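Local coordinates for protein cysteine desulfurase (Thermococcus onnurineus, PDB 5B89) that probably catalyses the pyridoxal 5'-phosphate-dependent transfer of sulfur from L-cysteine to a sulfur carrier, releasing L-alanine, at residues R143-K147 and L148-L152; S166-E169 and K170-G174; K198-D202 and E203-F207; V220-K224 and L225-F229. All blocks are in the same frame, centred on the assembly; numbering follows the deposited sequence.

Contact 1: R143-K147 and L148-L152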
loop_
_atom_site.group_PDB
_atom_site.type_symbol
_atom_site.label_atom_id
_atom_site.label_comp_id
_atom_site.label_asym_id
_atom_site.label_seq_id
_atom_site.Cartn_x
_atom_site.Cartn_y
_atom_site.Cartn_z
ATOM N N ARG B 143 -10.112 -6.783 18.696
ATOM C CA ARG B 143 -8.764 -6.780 19.268
ATOM C C ARG B 143 -8.676 -5.694 20.280
ATOM O O ARG B 143 -8.189 -5.937 21.417
ATOM C CB ARG B 143 -7.631 -6.696 18.189
ATOM C CG ARG B 143 -6.230 -6.677 18.712
ATOM C CD ARG B 143 -5.203 -6.579 17.522
ATOM N NE ARG B 143 -5.395 -5.403 16.698
ATOM C CZ ARG B 143 -4.756 -5.146 15.548
ATOM N NH1 ARG B 143 -3.865 -6.022 15.114
ATOM N NH2 ARG B 143 -5.047 -3.985 14.864
ATOM N N LEU B 144 -9.105 -4.489 19.955
ATOM C CA LEU B 144 -8.959 -3.310 20.871
ATOM C C LEU B 144 -9.775 -3.625 22.117
ATOM O O LEU B 144 -9.313 -3.433 23.290
ATOM C CB LEU B 144 -9.384 -2.064 20.140
ATOM C CG LEU B 144 -9.125 -0.704 20.745
ATOM C CD1 LEU B 144 -7.617 -0.549 20.878
ATOM C CD2 LEU B 144 -9.692 0.361 19.812
ATOM N N ALA B 145 -10.992 -4.129 21.933
ATOM C CA ALA B 145 -11.898 -4.391 23.084
ATOM C C ALA B 145 -11.316 -5.487 23.992
ATOM O O ALA B 145 -11.425 -5.366 25.242
ATOM C CB ALA B 145 -13.306 -4.788 22.623
ATOM N N THR B 146 -10.700 -6.502 23.422
ATOM C CA THR B 146 -10.090 -7.611 24.188
ATOM C C THR B 146 -8.890 -7.048 24.923
ATOM O O THR B 146 -8.774 -7.270 26.117
ATOM C CB THR B 146 -9.608 -8.745 23.274
ATOM O OG1 THR B 146 -10.763 -9.298 22.720
ATOM C CG2 THR B 146 -8.876 -9.798 24.014
ATOM N N LYS B 147 -8.023 -6.311 24.264
ATOM C CA LYS B 147 -6.845 -5.761 24.919
ATOM C C LYS B 147 -7.053 -4.807 26.067
ATOM O O LYS B 147 -6.361 -4.873 27.032
ATOM C CB LYS B 147 -5.978 -5.023 23.911
ATOM C CG LYS B 147 -5.086 -5.887 23.077
ATOM C CD LYS B 147 -4.523 -5.076 21.932
ATOM C CE LYS B 147 -3.595 -3.959 22.351
ATOM N NZ LYS B 147 -2.587 -3.819 21.265
ATOM N N LEU B 148 -7.982 -3.901 25.902
ATOM C CA LEU B 148 -8.249 -2.862 26.843
ATOM C C LEU B 148 -9.428 -3.063 27.755
ATOM O O LEU B 148 -9.642 -2.260 28.568
ATOM C CB LEU B 148 -8.426 -1.545 26.102
ATOM C CG LEU B 148 -7.289 -1.230 25.144
ATOM C CD1 LEU B 148 -7.485 -0.032 24.257
ATOM C CD2 LEU B 148 -5.961 -1.210 25.839
ATOM N N GLY B 149 -10.174 -4.132 27.597
ATOM C CA GLY B 149 -11.325 -4.398 28.442
ATOM C C GLY B 149 -12.523 -3.534 28.113
ATOM O O GLY B 149 -13.099 -2.990 28.946
ATOM N N LEU B 150 -12.855 -3.414 26.839
ATOM C CA LEU B 150 -13.934 -2.580 26.415
ATOM C C LEU B 150 -15.161 -3.427 26.166
ATOM O O LEU B 150 -15.041 -4.627 25.957
ATOM C CB LEU B 150 -13.588 -1.849 25.075
ATOM C CG LEU B 150 -12.223 -1.201 25.085
ATOM C CD1 LEU B 150 -12.002 -0.506 23.747
ATOM C CD2 LEU B 150 -12.086 -0.222 26.263
ATOM N N LYS B 151 -16.286 -2.761 26.088
ATOM C CA LYS B 151 -17.514 -3.378 25.720
ATOM C C LYS B 151 -17.705 -3.172 24.202
ATOM O O LYS B 151 -17.646 -2.092 23.771
ATOM C CB LYS B 151 -18.651 -2.684 26.395
ATOM C CG LYS B 151 -18.706 -2.933 27.888
ATOM C CD LYS B 151 -19.733 -2.025 28.516
ATOM C CE LYS B 151 -19.761 -2.153 30.030
ATOM N NZ LYS B 151 -19.016 -1.063 30.699
ATOM N N LEU B 152 -17.942 -4.236 23.462
ATOM C CA LEU B 152 -18.191 -4.164 22.023
ATOM C C LEU B 152 -19.624 -4.631 21.842
ATOM O O LEU B 152 -19.904 -5.755 22.079
ATOM C CB LEU B 152 -17.222 -5.047 21.255
ATOM C CG LEU B 152 -17.424 -5.058 19.733
ATOM C CD1 LEU B 152 -17.372 -3.657 19.162
ATOM C CD2 LEU B 152 -16.433 -5.973 19.040
#
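Leu144 and Ala145 meet Leu148, Leu150 and Leu152 where helix 139-148 ends and the chain turns into strand 151-154, the helix-to-strand half of a beta-alpha-beta unit begun by strand 126-129. Packing is densest between Leu144 and Leu148, one helical turn apart: Leu144 CD1 and Leu148 CD1 lie 3.4 Å from each other, tighter than normal van der Waals contact. Leu148 CG stands beside its own backbone N (chi1 -52°), which lays it against the carbonyl of the preceding turn, with Leu148 CG 3.5 Å from Leu144 O. An alanine at this position removes the CD1 that Leu144 CD1 packs on, which would probably open a gap there and let the Leu144 side chain turn more freely. The Ala145 methyl is covered from the strand side, its CB 3.8 Å from Leu150 CB and 4.2 Å from Leu152 CB. Phe121 closes over Leu144 and Leu150, while Ile127 backs Leu150 and Leu152. The solvent side is much looser: the Lys147 chain leads away, and exposed Thr146 turns its OG1 back to Gln142 O within the helix. Gly149, with phi 75°, is where the chain leaves the helix. Leu148 N still keeps the helical bond to Leu144 O, but past the glycine Leu150 N reaches Ala145 O at 2.9 Å, in the carbonyl plane and on a lone pair.

Contact 2: S166-E169 and K170-G174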
loop_
_atom_site.group_PDB
_atom_site.type_symbol
_atom_site.label_atom_id
_atom_site.label_comp_id
_atom_site.label_asym_id
_atom_site.label_seq_id
_atom_site.Cartn_x
_atom_site.Cartn_y
_atom_site.Cartn_z
ATOM N N SER B 166 -34.131 2.359 16.733
ATOM C CA SER B 166 -34.480 2.605 18.115
ATOM C C SER B 166 -33.430 1.945 18.980
ATOM O O SER B 166 -32.955 2.539 19.876
ATOM C CB SER B 166 -35.875 2.070 18.419
ATOM O OG SER B 166 -36.790 2.913 17.803
ATOM N N ASP B 167 -33.059 0.720 18.688
ATOM C CA ASP B 167 -31.990 0.074 19.373
ATOM C C ASP B 167 -30.659 0.849 19.155
ATOM O O ASP B 167 -29.810 0.934 20.080
ATOM C CB ASP B 167 -31.836 -1.375 18.907
ATOM C CG ASP B 167 -30.923 -2.140 19.754
ATOM O OD1 ASP B 167 -31.168 -2.271 20.977
ATOM O OD2 ASP B 167 -29.824 -2.639 19.328
ATOM N N ALA B 168 -30.440 1.343 17.911
ATOM C CA ALA B 168 -29.219 2.132 17.667
ATOM C C ALA B 168 -29.083 3.314 18.606
ATOM O O ALA B 168 -28.061 3.593 19.125
ATOM C CB ALA B 168 -29.173 2.602 16.236
ATOM N N GLU B 169 -30.200 3.987 18.852
ATOM C CA GLU B 169 -30.146 5.149 19.720
ATOM C C GLU B 169 -29.802 4.736 21.126
ATOM O O GLU B 169 -28.968 5.382 21.787
ATOM C CB GLU B 169 -31.513 5.770 19.762
ATOM C CG GLU B 169 -31.990 6.524 18.580
ATOM C CD GLU B 169 -33.391 7.118 18.814
ATOM O OE1 GLU B 169 -34.296 6.375 19.250
ATOM O OE2 GLU B 169 -33.574 8.311 18.564
ATOM N N LYS B 170 -30.357 3.642 21.570
ATOM C CA LYS B 170 -30.058 3.157 22.876
ATOM C C LYS B 170 -28.635 2.742 23.034
ATOM O O LYS B 170 -28.032 3.067 23.991
ATOM C CB LYS B 170 -30.945 1.983 23.251
ATOM C CG LYS B 170 -32.359 2.388 23.429
ATOM C CD LYS B 170 -33.348 1.240 23.482
ATOM C CE LYS B 170 -34.737 1.832 23.713
ATOM N NZ LYS B 170 -35.914 0.979 23.425
ATOM N N LYS B 171 -28.111 2.006 22.076
ATOM C CA LYS B 171 -26.760 1.552 22.163
ATOM C C LYS B 171 -25.714 2.646 22.011
ATOM O O LYS B 171 -24.712 2.580 22.632
ATOM C CB LYS B 171 -26.503 0.489 21.113
ATOM C CG LYS B 171 -27.315 -0.787 21.309
ATOM C CD LYS B 171 -26.397 -1.952 21.393
ATOM C CE LYS B 171 -27.086 -3.176 21.957
ATOM N NZ LYS B 171 -28.080 -3.738 21.019
ATOM N N ILE B 172 -26.003 3.623 21.174
ATOM C CA ILE B 172 -24.996 4.671 20.836
ATOM C C ILE B 172 -24.889 5.684 22.016
ATOM O O ILE B 172 -23.831 6.263 22.227
ATOM C CB ILE B 172 -25.327 5.373 19.542
ATOM C CG1 ILE B 172 -25.157 4.334 18.397
ATOM C CG2 ILE B 172 -24.450 6.579 19.310
ATOM C CD1 ILE B 172 -25.680 4.862 17.070
ATOM N N LYS B 173 -25.968 5.839 22.798
ATOM C CA LYS B 173 -25.895 6.686 24.018
ATOM C C LYS B 173 -24.830 6.103 24.934
ATOM O O LYS B 173 -24.806 4.923 25.254
ATOM C CB LYS B 173 -27.285 6.740 24.699
ATOM C CG LYS B 173 -27.264 7.549 26.030
ATOM C CD LYS B 173 -28.536 7.286 26.840
ATOM C CE LYS B 173 -28.524 8.020 28.184
ATOM N NZ LYS B 173 -28.341 9.493 28.025
ATOM N N GLY B 174 -23.866 6.951 25.313
ATOM C CA GLY B 174 -22.761 6.481 26.130
ATOM C C GLY B 174 -21.628 5.775 25.396
ATOM O O GLY B 174 -20.712 5.319 26.033
#
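Ser166 to Lys170, Asp167 to Lys171, Ala168 to Ile172 and Glu169 to Lys173 are joined by four successive i to i+4 backbone hydrogen bonds, running to the end of helix 165-172; the one from Lys171 N to Asp167 O is short, at 2.8 Å, and Lys173 then leaves helical geometry. A salt bridge spans the same turn. Lys171 NZ is 2.7 Å from Asp167 OD2, meeting the syn lone pair of that oxygen. Asp167 directs its carboxylate to this side by setting CG anti to the backbone N (chi1 -169°), and the lysine bends at chi2 and chi4 to meet it, its CG passing 3.3 Å from Asp167 O. Each charge has a second partner at the end of strand 151-154 or just past it: Phe154 O accepts from Lys171 NZ, and Glu156 N donates to Asp167 OD2, so the pair ties the helix to the strand end. On the buried face Ile172 CD1 is 4.2 Å from Ala168 CB, and Ile172 CG1 lies against the carbonyl one turn back, 3.1 Å from Ala168 O; helix 193-203 packs on both residues. Lys170 extends along the exposed side, its CG 3.6 Å from Ser166 O. At the helix end Lys126 NZ bonds to Lys171 O and Lys173 O, where its positive charge would probably interact favourably with the negative end of the helix dipole. The Asp167–Lys171 pair is a classic i to i+4 intrahelical salt bridge on an amphipathic surface helix.

Contact 3: K198-D202 and E203-F207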
loop_
_atom_site.group_PDB
_atom_site.type_symbol
_atom_site.label_atom_id
_atom_site.label_comp_id
_atom_site.label_asym_id
_atom_site.label_seq_id
_atom_site.Cartn_x
_atom_site.Cartn_y
_atom_site.Cartn_z
ATOM N N LYS B 198 -25.889 11.201 12.816
ATOM C CA LYS B 198 -26.624 12.221 13.632
ATOM C C LYS B 198 -26.721 11.742 15.040
ATOM O O LYS B 198 -26.408 12.516 15.994
ATOM C CB LYS B 198 -27.970 12.582 13.063
ATOM C CG LYS B 198 -28.797 13.505 13.976
ATOM C CD LYS B 198 -30.190 13.721 13.408
ATOM C CE LYS B 198 -31.225 14.230 14.512
ATOM N NZ LYS B 198 -30.682 15.426 15.179
ATOM N N ILE B 199 -27.127 10.540 15.311
ATOM C CA ILE B 199 -27.131 9.959 16.608
ATOM C C ILE B 199 -25.807 10.004 17.313
ATOM O O ILE B 199 -25.673 10.438 18.479
ATOM C CB ILE B 199 -27.732 8.538 16.660
ATOM C CG1 ILE B 199 -29.182 8.521 16.096
ATOM C CG2 ILE B 199 -27.695 8.003 18.046
ATOM C CD1 ILE B 199 -29.709 7.149 15.752
ATOM N N ALA B 200 -24.756 9.587 16.601
ATOM C CA ALA B 200 -23.427 9.584 17.210
ATOM C C ALA B 200 -23.006 11.021 17.485
ATOM O O ALA B 200 -22.403 11.206 18.596
ATOM C CB ALA B 200 -22.390 8.900 16.221
ATOM N N LYS B 201 -23.243 11.969 16.629
ATOM C CA LYS B 201 -22.841 13.379 16.861
ATOM C C LYS B 201 -23.632 13.893 18.124
ATOM O O LYS B 201 -23.042 14.536 19.033
ATOM C CB LYS B 201 -23.206 14.213 15.706
ATOM C CG LYS B 201 -23.088 15.729 15.873
ATOM C CD LYS B 201 -23.516 16.448 14.604
ATOM C CE LYS B 201 -23.082 17.894 14.683
ATOM N NZ LYS B 201 -23.519 18.594 13.448
ATOM N N ASP B 202 -24.897 13.562 18.134
ATOM C CA ASP B 202 -25.736 14.075 19.249
ATOM C C ASP B 202 -25.319 13.411 20.550
ATOM O O ASP B 202 -25.438 14.095 21.629
ATOM C CB ASP B 202 -27.265 13.837 18.942
ATOM C CG ASP B 202 -27.797 14.649 17.787
ATOM O OD1 ASP B 202 -27.114 15.577 17.278
ATOM O OD2 ASP B 202 -28.968 14.389 17.326
ATOM N N GLU B 203 -24.821 12.203 20.635
ATOM C CA GLU B 203 -24.364 11.555 21.799
ATOM C C GLU B 203 -22.890 11.718 22.163
ATOM O O GLU B 203 -22.445 11.163 23.179
ATOM C CB GLU B 203 -24.746 10.060 21.749
ATOM C CG GLU B 203 -26.277 9.812 21.634
ATOM C CD GLU B 203 -27.145 10.408 22.758
ATOM O OE1 GLU B 203 -26.576 10.611 23.883
ATOM O OE2 GLU B 203 -28.379 10.635 22.472
ATOM N N GLY B 204 -22.150 12.469 21.341
ATOM C CA GLY B 204 -20.702 12.633 21.589
ATOM C C GLY B 204 -19.841 11.408 21.306
ATOM O O GLY B 204 -18.748 11.305 21.839
ATOM N N ALA B 205 -20.271 10.471 20.413
ATOM C CA ALA B 205 -19.485 9.312 20.038
ATOM C C ALA B 205 -18.685 9.663 18.757
ATOM O O ALA B 205 -19.228 10.300 17.861
ATOM C CB ALA B 205 -20.435 8.150 19.712
ATOM N N ILE B 206 -17.479 9.153 18.676
ATOM C CA ILE B 206 -16.679 9.236 17.432
ATOM C C ILE B 206 -17.399 8.323 16.382
ATOM O O ILE B 206 -17.775 7.228 16.749
ATOM C CB ILE B 206 -15.289 8.813 17.660
ATOM C CG1 ILE B 206 -14.598 9.799 18.624
ATOM C CG2 ILE B 206 -14.516 8.698 16.285
ATOM C CD1 ILE B 206 -13.312 9.252 19.158
ATOM N N PHE B 207 -17.555 8.840 15.169
ATOM C CA PHE B 207 -18.255 8.095 14.084
ATOM C C PHE B 207 -17.266 7.686 12.926
ATOM O O PHE B 207 -16.740 8.592 12.310
ATOM C CB PHE B 207 -19.399 8.948 13.598
ATOM C CG PHE B 207 -20.430 8.170 12.750
ATOM C CD1 PHE B 207 -21.016 7.013 13.229
ATOM C CD2 PHE B 207 -20.750 8.654 11.495
ATOM C CE1 PHE B 207 -21.972 6.355 12.428
ATOM C CE2 PHE B 207 -21.659 8.014 10.698
ATOM C CZ PHE B 207 -22.297 6.889 11.159
#
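A Schellman motif ends helix 193-203 and turns the chain into strand 206-210, completing the beta-alpha-beta unit that starts with strand 177-181; in it Ala205 N reaches back to Ala200 O at 2.9 Å. Gly204, with phi 72°, makes the reversal. Its N bonds to Lys201 O at 3.2 Å from well above the carbonyl plane, 71° out of it. Glu203 N keeps the helical bond to Ile199 O and adds a weak one to Ala200 O. The Glu203 side chain bends at chi2, and its CG lies 3.3 Å from Ile199 O. On the exposed side one turn earlier, Lys198 NZ forms a salt bridge of 2.9 Å to the syn lone pair of Asp202 OD2. The buried side centres on the Ala200 methyl. Ala205 CB comes within 4.1 Å of Ala200 CB, and Phe207, the second strand residue, points its CB at the helix. Val178 and Val180 of the neighbouring strand and Val193 and Leu196 of the helix also touch the Phe207 side chain. With CG anti to its backbone N (chi1 -165°), the ring meets the methyl obliquely, Phe207 CD1 3.8 Å from Ala200 CB.

Contact 4: V220-K224 and L225-F229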
loop_
_atom_site.group_PDB
_atom_site.type_symbol
_atom_site.label_atom_id
_atom_site.label_comp_id
_atom_site.label_asym_id
_atom_site.label_seq_id
_atom_site.Cartn_x
_atom_site.Cartn_y
_atom_site.Cartn_z
ATOM N N VAL B 220 -21.032 9.676 -1.454
ATOM C CA VAL B 220 -20.341 9.532 -0.218
ATOM C C VAL B 220 -19.810 10.879 0.200
ATOM O O VAL B 220 -18.934 11.386 -0.495
ATOM C CB VAL B 220 -19.200 8.469 -0.252
ATOM C CG1 VAL B 220 -18.395 8.512 1.049
ATOM C CG2 VAL B 220 -19.830 7.119 -0.455
ATOM N N ASN B 221 -20.381 11.531 1.236
ATOM C CA ASN B 221 -20.009 12.887 1.548
ATOM C C ASN B 221 -19.821 12.958 3.057
ATOM O O ASN B 221 -20.762 12.652 3.836
ATOM C CB ASN B 221 -21.112 13.838 1.142
ATOM C CG ASN B 221 -20.781 15.269 1.434
ATOM O OD1 ASN B 221 -20.786 15.660 2.554
ATOM N ND2 ASN B 221 -20.293 15.996 0.434
ATOM N N VAL B 222 -18.643 13.342 3.520
ATOM C CA VAL B 222 -18.312 13.286 4.891
ATOM C C VAL B 222 -19.197 14.194 5.801
ATOM O O VAL B 222 -19.409 13.884 6.972
ATOM C CB VAL B 222 -16.826 13.495 5.205
ATOM C CG1 VAL B 222 -15.985 12.352 4.568
ATOM C CG2 VAL B 222 -16.372 14.867 4.783
ATOM N N LYS B 223 -19.533 15.333 5.263
ATOM C CA LYS B 223 -20.431 16.325 6.000
ATOM C C LYS B 223 -21.860 15.730 6.191
ATOM O O LYS B 223 -22.365 15.664 7.356
ATOM C CB LYS B 223 -20.494 17.617 5.210
ATOM C CG LYS B 223 -19.125 18.303 4.947
ATOM C CD LYS B 223 -19.086 19.536 3.995
ATOM C CE LYS B 223 -18.428 19.285 2.597
ATOM N NZ LYS B 223 -19.391 19.243 1.402
ATOM N N LYS B 224 -22.426 15.197 5.131
ATOM C CA LYS B 224 -23.745 14.617 5.134
ATOM C C LYS B 224 -23.802 13.423 6.023
ATOM O O LYS B 224 -24.790 13.194 6.705
ATOM C CB LYS B 224 -24.238 14.231 3.777
ATOM C CG LYS B 224 -24.363 15.393 2.873
ATOM C CD LYS B 224 -25.085 15.075 1.611
ATOM C CE LYS B 224 -24.991 16.332 0.745
ATOM N NZ LYS B 224 -25.702 16.013 -0.518
ATOM N N LEU B 225 -22.724 12.626 6.097
ATOM C CA LEU B 225 -22.693 11.431 6.878
ATOM C C LEU B 225 -22.284 11.664 8.336
ATOM O O LEU B 225 -22.252 10.748 9.137
ATOM C CB LEU B 225 -21.710 10.446 6.235
ATOM C CG LEU B 225 -22.139 9.910 4.883
ATOM C CD1 LEU B 225 -21.024 8.959 4.389
ATOM C CD2 LEU B 225 -23.552 9.267 4.777
ATOM N N HIS B 226 -21.861 12.902 8.625
ATOM C CA HIS B 226 -21.325 13.222 9.949
ATOM C C HIS B 226 -20.161 12.401 10.385
ATOM O O HIS B 226 -19.896 12.087 11.509
ATOM C CB HIS B 226 -22.397 13.165 11.070
ATOM C CG HIS B 226 -23.666 13.888 10.738
ATOM N ND1 HIS B 226 -24.836 13.303 10.263
ATOM C CD2 HIS B 226 -23.853 15.223 10.694
ATOM C CE1 HIS B 226 -25.718 14.274 10.025
ATOM N NE2 HIS B 226 -25.148 15.440 10.288
ATOM N N ALA B 227 -19.332 12.045 9.375
ATOM C CA ALA B 227 -18.156 11.224 9.624
ATOM C C ALA B 227 -16.994 11.972 10.317
ATOM O O ALA B 227 -16.679 13.057 9.955
ATOM C CB ALA B 227 -17.644 10.633 8.260
ATOM N N ASP B 228 -16.419 11.286 11.281
ATOM C CA ASP B 228 -15.151 11.677 11.868
ATOM C C ASP B 228 -13.958 10.951 11.174
ATOM O O ASP B 228 -12.891 11.546 11.010
ATOM C CB ASP B 228 -15.123 11.396 13.342
ATOM C CG ASP B 228 -16.202 12.275 14.100
ATOM O OD1 ASP B 228 -16.278 13.468 13.825
ATOM O OD2 ASP B 228 -16.880 11.615 14.902
ATOM N N PHE B 229 -14.178 9.694 10.813
ATOM C CA PHE B 229 -13.196 8.904 10.024
ATOM C C PHE B 229 -14.005 8.212 9.006
ATOM O O PHE B 229 -15.130 7.740 9.243
ATOM C CB PHE B 229 -12.466 7.936 10.898
ATOM C CG PHE B 229 -11.638 8.592 11.961
ATOM C CD1 PHE B 229 -12.197 8.962 13.136
ATOM C CD2 PHE B 229 -10.279 8.780 11.788
ATOM C CE1 PHE B 229 -11.408 9.576 14.108
ATOM C CE2 PHE B 229 -9.488 9.430 12.735
ATOM C CZ PHE B 229 -10.056 9.791 13.882
#
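Lys223 and His226 bracket a type I beta turn in the loop between strands 206-210 and 229-233, next to an Asx motif at Asn221. Asn221 is used twice as an acceptor: its OD1 takes Lys224 N at 3.1 Å in a nearly straight bond (N-H...O 167°), and its backbone O takes Leu225 N at 3.0 Å. Two further carbonyls are engaged across the turn. Val222 O accepts Ala227 N at 3.0 Å, in the carbonyl plane, whereas His226 N approaches Lys223 O from above that carbonyl's plane, 68° out of it, at 3.1 Å. Lys224 NZ runs off along an extended chain to a salt bridge with Glu219, and buried Asp228 is satisfied by Arg250 at OD1 and by a backbone donor of strand 206-210 at OD2. On the buried side Leu225 CD1 is 4.3 Å from Val220 CG1, and Val193 of helix 193-203 also touches Leu225. Leu225 CG lies close against the turn backbone, 3.2 Å from Asn221 O. His226 has positive phi, and with CG beside its backbone N (chi1 -48°) the imidazole lies against the turn carbonyls, while ND1 makes a weak hydrogen bond to Glu194 O. Replacement by an alanine here would probably deprive Glu194 O of this donor and uncover the two turn carbonyls beside the ring. Those are the oxygens of Lys223 and Lys224, which lie over one face of the imidazole, Lys223 O 3.7 Å from His226 CD2 and offset toward the rim.

How the contacts relate
All four contacts follow one another in the chain and border the seven-stranded mixed sheet of the PLP domain. Contact 1 stands apart: its nearest atoms are about 7 Å from contact 2. Contacts 2 and 3 touch, their centres about 10 Å apart, through helix-to-helix packing of Ile172 CG2 on Ile199 CG2 at 3.8 Å. Contact 3 passes on to contact 4 through neighbouring strands, where Phe207 N probably bonds to Asp228 OD2 at 2.9 Å and Phe229 N to Phe207 O at 3.2 Å. Contact 4 comes closest to the cofactor: the Val220 side chain is about 11 Å from bound pyridoxal-5'-phosphate, compared with about 14 Å for that of Phe207.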